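Local coordinates for protein formylmethanofuran--tetrahydromethanopterin formyltransferase (Methanosarcina barkeri, PDB 1M5S) that catalyses the reversible transfer of a formyl group from formylmethanofuran to tetrahydromethanopterin, an early step in methanogenesis from carbon dioxide, at residues G42-T45 / P51-A54; I56-L59 / S63-P66; E255-A260 / Y289-H294. All coordinates share one frame; numbering follows the deposited sequence.

Contacts 1 and 2 follow one another along the same strand, 53-60: contact 1 joins the loop after helix 30-41 to the start of the strand, and contact 2 ties its far part to the loop that follows. Their centres lie about 20 Å apart and their segments touch only through the continuity of the chain. Contact 3 belongs to the later half of the sequence, where helix 254-268 packs on strand 289-292; its centre is about 22 Å from that of contact 1 and 23 Å from that of contact 2, with nearest atoms about 10 Å and 8 Å away. Contact 1 also faces a second subunit of the tetramer.

Contact 1 of 3, residues G42-T45 / P51-A54; sequences GFAT and PAEA
The ring of Phe43 is overlapped on one face by the Pro51 pyrrolidine, whose CD sits 3.7 Å from the ring centroid and only 16° off the normal, a CH-pi contact. The contact lies in the connection from helix 30-41 to strand 53-60 of this alpha/beta sandwich. CG of Phe43 lies opposite the backbone N (chi1 -169°), a torsion that carries the ring beside its own carbonyl and over the proline; Phe43 O comes 3.5 Å from Pro51 CD. Arg91 of a second subunit makes a cation-pi contact with Phe43, which places this loop at a subunit interface, while Arg91 of the same chain hydrogen-bonds Gly42 O and Phe43 O. A leucine in place of Phe43 would probably leave Pro51 CD without its pi face and the guanidinium of Arg91 of the second subunit without its aromatic partner.

Farther along, the packing is small and close. Ala44 CB points at the other segment, 3.7 Å from Ala54 CB, and its methyl also lies 3.2 Å from Ala52 O, a buried carbonyl oxygen with no hydrogen-bond partner in the model. The Glu53 carboxylate is hydrogen-bonded to Asn250 ND2 and Val47 N, while Glu53 CG rests 3.5 Å from Thr45 O. One backbone hydrogen bond joins the segments: Ala54 N to Ala44 O, 3.0 Å long, with 165° at the hydrogen.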
ATOM      1  N   GLY A  42     -12.379   9.893  -7.667  1.00 16.81           N
ATOM      2  CA  GLY A  42     -12.285   9.041  -8.841  1.00 23.98           C
ATOM      3  C   GLY A  42     -13.264   9.470  -9.915  1.00 24.92           C
ATOM      4  O   GLY A  42     -14.118  10.323  -9.676  1.00 23.21           O
ATOM      5  N   PHE A  43     -13.156   8.857 -11.095  1.00 31.28           N
ATOM      6  CA  PHE A  43     -13.952   9.247 -12.263  1.00 28.73           C
ATOM      7  C   PHE A  43     -13.971  10.772 -12.446  1.00 31.60           C
ATOM      8  O   PHE A  43     -15.026  11.383 -12.607  1.00 32.03           O
ATOM      9  CB  PHE A  43     -15.379   8.690 -12.129  1.00 35.39           C
ATOM     10  CG  PHE A  43     -16.205   8.803 -13.391  1.00 38.36           C
ATOM     11  CD1 PHE A  43     -15.595   8.803 -14.641  1.00 38.36           C
ATOM     12  CD2 PHE A  43     -17.592   8.883 -13.324  1.00 34.73           C
ATOM     13  CE1 PHE A  43     -16.354   8.880 -15.808  1.00 39.90           C
ATOM     14  CE2 PHE A  43     -18.362   8.959 -14.489  1.00 43.85           C
ATOM     15  CZ  PHE A  43     -17.736   8.958 -15.734  1.00 43.81           C
ATOM     16  N   ALA A  44     -12.791  11.381 -12.383  1.00 24.72           N
ATOM     17  CA  ALA A  44     -12.665  12.846 -12.465  1.00 23.83           C
ATOM     18  C   ALA A  44     -11.251  13.256 -12.891  1.00 18.78           C
ATOM     19  O   ALA A  44     -10.519  13.911 -12.136  1.00 26.60           O
ATOM     20  CB  ALA A  44     -12.950  13.469 -11.096  1.00 25.98           C
ATOM     21  N   THR A  45     -10.878  12.859 -14.107  1.00 23.28           N
ATOM     22  CA  THR A  45      -9.576  13.202 -14.680  1.00 22.88           C
ATOM     23  C   THR A  45      -9.616  14.499 -15.497  1.00 28.28           C
ATOM     24  O   THR A  45      -8.639  15.253 -15.510  1.00 25.47           O
ATOM     25  CB  THR A  45      -9.007  12.044 -15.567  1.00 27.56           C
ATOM     26  OG1 THR A  45      -9.875  11.806 -16.682  1.00 28.32           O
ATOM     27  CG2 THR A  45      -8.868  10.756 -14.758  1.00 27.86           C
ATOM     28  N   PRO A  51     -17.500  13.937 -14.854  1.00 39.51           N
ATOM     29  CA  PRO A  51     -18.336  14.814 -14.011  1.00 38.92           C
ATOM     30  C   PRO A  51     -17.562  15.973 -13.366  1.00 39.25           C
ATOM     31  O   PRO A  51     -18.120  17.050 -13.134  1.00 41.56           O
ATOM     32  CB  PRO A  51     -18.922  13.864 -12.965  1.00 35.22           C
ATOM     33  CG  PRO A  51     -18.973  12.533 -13.668  1.00 34.79           C
ATOM     34  CD  PRO A  51     -17.754  12.508 -14.569  1.00 36.61           C
ATOM     35  N   ALA A  52     -16.287  15.753 -13.060  1.00 34.28           N
ATOM     36  CA  ALA A  52     -15.447  16.799 -12.482  1.00 30.33           C
ATOM     37  C   ALA A  52     -13.971  16.525 -12.731  1.00 21.84           C
ATOM     38  O   ALA A  52     -13.606  15.557 -13.406  1.00 27.31           O
ATOM     39  CB  ALA A  52     -15.706  16.919 -10.981  1.00 32.61           C
ATOM     40  N   GLU A  53     -13.139  17.458 -12.281  1.00 25.37           N
ATOM     41  CA  GLU A  53     -11.704  17.235 -12.182  1.00 29.42           C
ATOM     42  C   GLU A  53     -11.344  17.250 -10.707  1.00 24.17           C
ATOM     43  O   GLU A  53     -11.546  18.253 -10.026  1.00 26.60           O
ATOM     44  CB  GLU A  53     -10.936  18.340 -12.908  1.00 32.08           C
ATOM     45  CG  GLU A  53     -10.474  17.966 -14.302  1.00 37.70           C
ATOM     46  CD  GLU A  53     -10.006  19.171 -15.113  1.00 32.16           C
ATOM     47  OE1 GLU A  53      -9.323  20.052 -14.546  1.00 38.28           O
ATOM     48  OE2 GLU A  53     -10.336  19.238 -16.318  1.00 40.44           O
ATOM     49  N   ALA A  54     -10.808  16.141 -10.211  1.00 27.98           N
ATOM     50  CA  ALA A  54     -10.602  15.998  -8.780  1.00 24.01           C
ATOM     51  C   ALA A  54      -9.349  15.193  -8.459  1.00 18.71           C
ATOM     52  O   ALA A  54      -8.838  14.437  -9.287  1.00 22.31           O
ATOM     53  CB  ALA A  54     -11.830  15.349  -8.148  1.00 20.86           C
TER

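Contact 2 of 3, residues I56-L59 / S63-P66; sequences IERL and SETP
Arg58 and Glu64 reach toward each other from opposite directions and meet through their flat ends, the guanidinium presenting NH1 and NH2 to the carboxylate in an end-on, two-nitrogen salt bridge. The bridge ties the first strand of a beta-hairpin to its connecting loop: strand 53-60, which carries Arg58, pairs antiparallel with strand 71-78, and Glu64 lies in the loop between them. The backbones themselves stay well apart, with 10.5 Å between Leu59 CA and Glu64 CA, so the contact is made almost entirely by the two long side chains.

The groups are not coplanar; their planes are turned 34° against each other. Both carboxylate oxygens nevertheless lie close to the guanidinium plane, and the twist appears on the acid side, where each oxygen is approached on its syn side but from somewhat out of the carboxylate plane. The shortest bond runs from Arg58 NH1 to Glu64 OE2, 2.6 Å. Its companion, Arg58 NH2 to Glu64 OE1, is 2.8 Å long and straighter, with 152° at the hydrogen. A weak third bond crosses between them, from Arg58 NH1 to Glu64 OE1 at 2.9 Å. A bend at chi2 (140°) turns the arginine chain toward the loop, whereas the glutamate continues extended beyond CG.

Several neighbours place this surface pair. Tyr73 of strand 71-78 touches both side chains, and Glu191 offers Arg58 NH2 a second, long and weak, ionic partner. Glu64 OE2 also accepts a hydrogen bond from Ser61 N. NH1 is similarly shared: besides the carboxylate, Arg58 NH1 makes a weak hydrogen bond to Leu59 O, 3.4 Å away.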
ATOM      1  N   ILE A  56      -6.296  14.164  -4.935  1.00 13.57           N
ATOM      2  CA  ILE A  56      -5.742  14.386  -3.617  1.00 17.55           C
ATOM      3  C   ILE A  56      -4.653  15.450  -3.707  1.00 12.03           C
ATOM      4  O   ILE A  56      -3.794  15.405  -4.580  1.00 18.64           O
ATOM      5  CB  ILE A  56      -5.184  13.068  -3.045  1.00 16.83           C
ATOM      6  CG1 ILE A  56      -6.345  12.131  -2.704  1.00 16.72           C
ATOM      7  CG2 ILE A  56      -4.317  13.341  -1.807  1.00 20.80           C
ATOM      8  CD1 ILE A  56      -5.940  10.701  -2.589  1.00 25.43           C
ATOM      9  N   GLU A  57      -4.761  16.455  -2.846  1.00 21.31           N
ATOM     10  CA  GLU A  57      -3.825  17.573  -2.818  1.00 21.23           C
ATOM     11  C   GLU A  57      -2.616  17.186  -1.975  1.00 20.05           C
ATOM     12  O   GLU A  57      -1.467  17.325  -2.397  1.00 21.57           O
ATOM     13  CB  GLU A  57      -4.531  18.806  -2.228  1.00 21.28           C
ATOM     14  CG  GLU A  57      -3.652  20.037  -2.076  1.00 22.25           C
ATOM     15  CD  GLU A  57      -4.315  21.138  -1.294  1.00 21.35           C
ATOM     16  OE1 GLU A  57      -5.497  21.427  -1.560  1.00 20.82           O
ATOM     17  OE2 GLU A  57      -3.657  21.704  -0.397  1.00 23.97           O
ATOM     18  N   ARG A  58      -2.895  16.705  -0.774  1.00 18.64           N
ATOM     19  CA  ARG A  58      -1.864  16.269   0.175  1.00 21.59           C
ATOM     20  C   ARG A  58      -2.509  15.718   1.446  1.00 22.56           C
ATOM     21  O   ARG A  58      -3.680  16.003   1.744  1.00 14.24           O
ATOM     22  CB  ARG A  58      -0.969  17.451   0.555  1.00 23.16           C
ATOM     23  CG  ARG A  58      -1.710  18.536   1.340  1.00 29.16           C
ATOM     24  CD  ARG A  58      -0.878  19.124   2.483  1.00 35.58           C
ATOM     25  NE  ARG A  58      -1.496  20.308   3.098  1.00 38.93           N
ATOM     26  CZ  ARG A  58      -1.597  20.497   4.421  1.00 30.19           C
ATOM     27  NH1 ARG A  58      -1.125  19.590   5.286  1.00 26.94           N
ATOM     28  NH2 ARG A  58      -2.160  21.576   4.983  1.00 32.25           N
ATOM     29  N   LEU A  59      -1.775  14.851   2.129  1.00 20.09           N
ATOM     30  CA  LEU A  59      -2.207  14.292   3.401  1.00 25.48           C
ATOM     31  C   LEU A  59      -2.226  15.363   4.480  1.00 28.31           C
ATOM     32  O   LEU A  59      -1.381  16.253   4.486  1.00 24.44           O
ATOM     33  CB  LEU A  59      -1.255  13.166   3.806  1.00 24.96           C
ATOM     34  CG  LEU A  59      -1.473  11.746   3.283  1.00 32.52           C
ATOM     35  CD1 LEU A  59      -2.122  11.756   1.924  1.00 24.18           C
ATOM     36  CD2 LEU A  59      -0.131  11.038   3.236  1.00 36.45           C
ATOM     37  N   SER A  63      -1.854  16.778  13.601  1.00 27.25           N
ATOM     38  CA  SER A  63      -1.468  17.967  14.347  1.00 30.42           C
ATOM     39  C   SER A  63      -2.011  19.250  13.720  1.00 29.36           C
ATOM     40  O   SER A  63      -1.830  20.331  14.274  1.00 32.50           O
ATOM     41  CB  SER A  63       0.058  18.043  14.461  1.00 32.98           C
ATOM     42  OG  SER A  63       0.654  18.331  13.207  1.00 40.04           O
ATOM     43  N   GLU A  64      -2.747  19.125  12.619  1.00 26.89           N
ATOM     44  CA  GLU A  64      -3.244  20.302  11.915  1.00 28.92           C
ATOM     45  C   GLU A  64      -4.745  20.287  11.626  1.00 31.01           C
ATOM     46  O   GLU A  64      -5.292  21.281  11.163  1.00 32.76           O
ATOM     47  CB  GLU A  64      -2.465  20.496  10.610  1.00 29.45           C
ATOM     48  CG  GLU A  64      -2.917  19.598   9.469  1.00 35.84           C
ATOM     49  CD  GLU A  64      -2.114  19.803   8.207  1.00 42.78           C
ATOM     50  OE1 GLU A  64      -2.114  20.933   7.685  1.00 39.55           O
ATOM     51  OE2 GLU A  64      -1.486  18.834   7.731  1.00 34.10           O
ATOM     52  N   THR A  65      -5.402  19.156  11.863  1.00 23.68           N
ATOM     53  CA  THR A  65      -6.826  19.020  11.548  1.00 23.31           C
ATOM     54  C   THR A  65      -7.699  19.467  12.716  1.00 19.52           C
ATOM     55  O   THR A  65      -7.257  19.458  13.870  1.00 26.22           O
ATOM     56  CB  THR A  65      -7.196  17.565  11.201  1.00 26.81           C
ATOM     57  OG1 THR A  65      -6.850  16.712  12.300  1.00 22.16           O
ATOM     58  CG2 THR A  65      -6.471  17.116   9.938  1.00 23.76           C
ATOM     59  N   PRO A  66      -8.950  19.875  12.427  1.00 21.36           N
ATOM     60  CA  PRO A  66      -9.874  20.413  13.432  1.00 25.26           C
ATOM     61  C   PRO A  66     -10.142  19.416  14.556  1.00 30.78           C
ATOM     62  O   PRO A  66     -10.250  19.801  15.722  1.00 29.55           O
ATOM     63  CB  PRO A  66     -11.135  20.694  12.632  1.00 34.92           C
ATOM     64  CG  PRO A  66     -10.635  20.918  11.240  1.00 28.74           C
ATOM     65  CD  PRO A  66      -9.553  19.906  11.084  1.00 26.02           C
TER

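Contact 3 of 3, residues E255-A260 / Y289-H294; sequences ESIKAA and YQFKLH
Phe291 meets Ile257 and Lys258 of helix 254-268, and it alone of its segment carries the contact. Along the strand, Tyr289 and Phe291 hydrogen-bond through their backbones to Ala15 and Ala13 of strand 12-26. Between these two residues, the CB of Gln290 points away from the helix.

Phe291 reverses that direction, its CB aimed at the helix. With CG opposite its own carbonyl carbon (chi1 -61°), the ring is set across the two helix side chains at about a right angle to each. Ile257 comes over one face: CG2 stands 4.0 Å from the ring centroid, 11° off the normal, which makes a centred CH-pi contact. CB of the same residue touches the rim, 4.0 Å from Phe291 CE2. Lys258 instead arrives at the ring edge, and its aliphatic chain crosses that edge, with CG and CE each 3.7 Å from Phe291 CD2. Beyond them, Lys258 NZ forms a long, weak ion pair with Glu254. Ile161 and Met261 also pack on the phenylalanine side chain.

At Lys292 the CB points away again, and Leu293 and His294 lead on without touching the helical segment. No hydrogen bond joins the segments, and the nearest CA atoms, those of Lys258 and Phe291, are 7.1 Å apart. Such spacing, bridged here by Ile257, the aliphatic part of Lys258 and the Phe291 ring, belongs to a helix layered on a beta-sheet, as in the alpha/beta sandwich of this formyltransferase.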
ATOM      1  N   GLU A 255       1.329  30.532  -8.029  1.00 21.14           N
ATOM      2  CA  GLU A 255       2.534  30.204  -7.267  1.00 31.52           C
ATOM      3  C   GLU A 255       2.605  28.715  -6.924  1.00 31.96           C
ATOM      4  O   GLU A 255       3.686  28.121  -6.923  1.00 27.34           O
ATOM      5  CB  GLU A 255       2.592  31.033  -5.979  1.00 33.27           C
ATOM      6  CG  GLU A 255       2.565  32.546  -6.206  1.00 53.34           C
ATOM      7  CD  GLU A 255       1.163  33.147  -6.070  1.00 62.81           C
ATOM      8  OE1 GLU A 255       0.351  33.039  -7.020  1.00 60.20           O
ATOM      9  OE2 GLU A 255       0.878  33.751  -5.013  1.00 67.43           O
ATOM     10  N   SER A 256       1.442  28.120  -6.665  1.00 31.03           N
ATOM     11  CA  SER A 256       1.349  26.724  -6.263  1.00 35.13           C
ATOM     12  C   SER A 256       1.551  25.816  -7.462  1.00 32.35           C
ATOM     13  O   SER A 256       2.221  24.789  -7.356  1.00 32.24           O
ATOM     14  CB  SER A 256      -0.011  26.441  -5.623  1.00 34.97           C
ATOM     15  OG  SER A 256      -0.143  27.140  -4.398  1.00 41.18           O
ATOM     16  N   ILE A 257       0.980  26.202  -8.600  1.00 28.53           N
ATOM     17  CA  ILE A 257       1.199  25.477  -9.839  1.00 33.88           C
ATOM     18  C   ILE A 257       2.682  25.481 -10.192  1.00 32.97           C
ATOM     19  O   ILE A 257       3.241  24.448 -10.554  1.00 21.19           O
ATOM     20  CB  ILE A 257       0.419  26.101 -11.001  1.00 30.37           C
ATOM     21  CG1 ILE A 257      -1.061  26.221 -10.633  1.00 39.62           C
ATOM     22  CG2 ILE A 257       0.617  25.268 -12.260  1.00 35.00           C
ATOM     23  CD1 ILE A 257      -1.938  25.170 -11.239  1.00 30.57           C
ATOM     24  N   LYS A 258       3.332  26.628 -10.015  1.00 32.21           N
ATOM     25  CA  LYS A 258       4.753  26.751 -10.328  1.00 32.07           C
ATOM     26  C   LYS A 258       5.604  25.909  -9.395  1.00 29.13           C
ATOM     27  O   LYS A 258       6.527  25.227  -9.836  1.00 28.35           O
ATOM     28  CB  LYS A 258       5.196  28.214 -10.256  1.00 31.15           C
ATOM     29  CG  LYS A 258       4.762  29.024 -11.463  1.00 24.99           C
ATOM     30  CD  LYS A 258       4.956  30.521 -11.267  1.00 31.49           C
ATOM     31  CE  LYS A 258       4.264  31.290 -12.393  1.00 36.16           C
ATOM     32  NZ  LYS A 258       4.561  32.749 -12.362  1.00 50.22           N
ATOM     33  N   ALA A 259       5.284  25.950  -8.107  1.00 25.28           N
ATOM     34  CA  ALA A 259       5.979  25.133  -7.122  1.00 30.92           C
ATOM     35  C   ALA A 259       5.886  23.652  -7.493  1.00 22.26           C
ATOM     36  O   ALA A 259       6.867  22.916  -7.366  1.00 27.61           O
ATOM     37  CB  ALA A 259       5.392  25.370  -5.734  1.00 30.08           C
ATOM     38  N   ALA A 260       4.729  23.252  -8.018  1.00 23.32           N
ATOM     39  CA  ALA A 260       4.470  21.860  -8.378  1.00 27.04           C
ATOM     40  C   ALA A 260       5.200  21.464  -9.659  1.00 28.92           C
ATOM     41  O   ALA A 260       5.785  20.389  -9.731  1.00 23.79           O
ATOM     42  CB  ALA A 260       2.966  21.625  -8.529  1.00 27.58           C
ATOM     43  N   TYR A 289      -3.411  31.634 -18.616  1.00 46.83           N
ATOM     44  CA  TYR A 289      -2.224  31.463 -17.781  1.00 49.41           C
ATOM     45  C   TYR A 289      -1.055  30.825 -18.541  1.00 46.30           C
ATOM     46  O   TYR A 289      -1.226  29.829 -19.248  1.00 44.55           O
ATOM     47  CB  TYR A 289      -2.575  30.627 -16.541  1.00 51.83           C
ATOM     48  CG  TYR A 289      -3.681  31.216 -15.683  1.00 50.20           C
ATOM     49  CD1 TYR A 289      -5.004  30.792 -15.824  1.00 48.72           C
ATOM     50  CD2 TYR A 289      -3.405  32.206 -14.735  1.00 50.50           C
ATOM     51  CE1 TYR A 289      -6.027  31.342 -15.046  1.00 45.61           C
ATOM     52  CE2 TYR A 289      -4.419  32.764 -13.949  1.00 50.31           C
ATOM     53  CZ  TYR A 289      -5.727  32.327 -14.111  1.00 48.88           C
ATOM     54  OH  TYR A 289      -6.730  32.868 -13.335  1.00 49.77           O
ATOM     55  N   GLN A 290       0.106  31.471 -18.467  1.00 48.64           N
ATOM     56  CA  GLN A 290       1.312  30.955 -19.101  1.00 47.40           C
ATOM     57  C   GLN A 290       2.385  30.672 -18.057  1.00 45.25           C
ATOM     58  O   GLN A 290       2.780  31.560 -17.286  1.00 44.72           O
ATOM     59  CB  GLN A 290       1.840  31.930 -20.169  1.00 56.85           C
ATOM     60  CG  GLN A 290       2.584  33.169 -19.644  1.00 70.08           C
ATOM     61  CD  GLN A 290       3.939  33.387 -20.320  1.00 73.85           C
ATOM     62  OE1 GLN A 290       4.136  33.031 -21.486  1.00 74.56           O
ATOM     63  NE2 GLN A 290       4.874  33.994 -19.589  1.00 70.04           N
ATOM     64  N   PHE A 291       2.757  29.397 -17.963  1.00 40.37           N
ATOM     65  CA  PHE A 291       3.788  28.957 -17.034  1.00 33.25           C
ATOM     66  C   PHE A 291       5.012  28.539 -17.829  1.00 35.45           C
ATOM     67  O   PHE A 291       5.006  27.504 -18.500  1.00 35.27           O
ATOM     68  CB  PHE A 291       3.267  27.796 -16.189  1.00 33.28           C
ATOM     69  CG  PHE A 291       2.064  28.147 -15.363  1.00 27.17           C
ATOM     70  CD1 PHE A 291       0.783  27.799 -15.787  1.00 28.34           C
ATOM     71  CD2 PHE A 291       2.209  28.838 -14.163  1.00 31.79           C
ATOM     72  CE1 PHE A 291      -0.333  28.132 -15.027  1.00 27.13           C
ATOM     73  CE2 PHE A 291       1.095  29.175 -13.394  1.00 36.13           C
ATOM     74  CZ  PHE A 291      -0.178  28.820 -13.830  1.00 28.38           C
ATOM     75  N   LYS A 292       5.971  29.457 -17.912  1.00 37.27           N
ATOM     76  CA  LYS A 292       7.180  29.232 -18.686  1.00 32.61           C
ATOM     77  C   LYS A 292       8.160  28.388 -17.887  1.00 24.50           C
ATOM     78  O   LYS A 292       8.551  28.748 -16.769  1.00 28.20           O
ATOM     79  CB  LYS A 292       7.825  30.570 -19.089  1.00 35.93           C
ATOM     80  CG  LYS A 292       7.255  31.170 -20.374  1.00 42.94           C
ATOM     81  CD  LYS A 292       8.148  32.262 -20.946  1.00 48.88           C
ATOM     82  N   LEU A 293       8.583  27.285 -18.498  1.00 30.35           N
ATOM     83  CA  LEU A 293       9.430  26.295 -17.845  1.00 28.99           C
ATOM     84  C   LEU A 293      10.740  26.891 -17.335  1.00 32.20           C
ATOM     85  O   LEU A 293      11.110  26.682 -16.179  1.00 27.93           O
ATOM     86  CB  LEU A 293       9.712  25.136 -18.810  1.00 29.42           C
ATOM     87  CG  LEU A 293       8.785  23.912 -18.779  1.00 33.50           C
ATOM     88  CD1 LEU A 293       7.337  24.318 -18.608  1.00 42.29           C
ATOM     89  CD2 LEU A 293       8.971  23.105 -20.059  1.00 32.46           C
ATOM     90  N   HIS A 294      11.377  27.727 -18.149  1.00 32.54           N
ATOM     91  CA  HIS A 294      12.679  28.285 -17.789  1.00 32.05           C
ATOM     92  C   HIS A 294      12.603  29.279 -16.636  1.00 32.94           C
ATOM     93  O   HIS A 294      13.590  29.505 -15.927  1.00 37.42           O
ATOM     94  CB  HIS A 294      13.319  28.950 -19.007  1.00 38.30           C
ATOM     95  CG  HIS A 294      13.959  27.982 -19.960  1.00 41.43           C
ATOM     96  ND1 HIS A 294      15.054  28.310 -20.725  1.00 35.86           N
ATOM     97  CD2 HIS A 294      13.657  26.699 -20.259  1.00 40.25           C
ATOM     98  CE1 HIS A 294      15.401  27.273 -21.461  1.00 46.00           C
ATOM     99  NE2 HIS A 294      14.568  26.276 -21.199  1.00 36.09           N
TER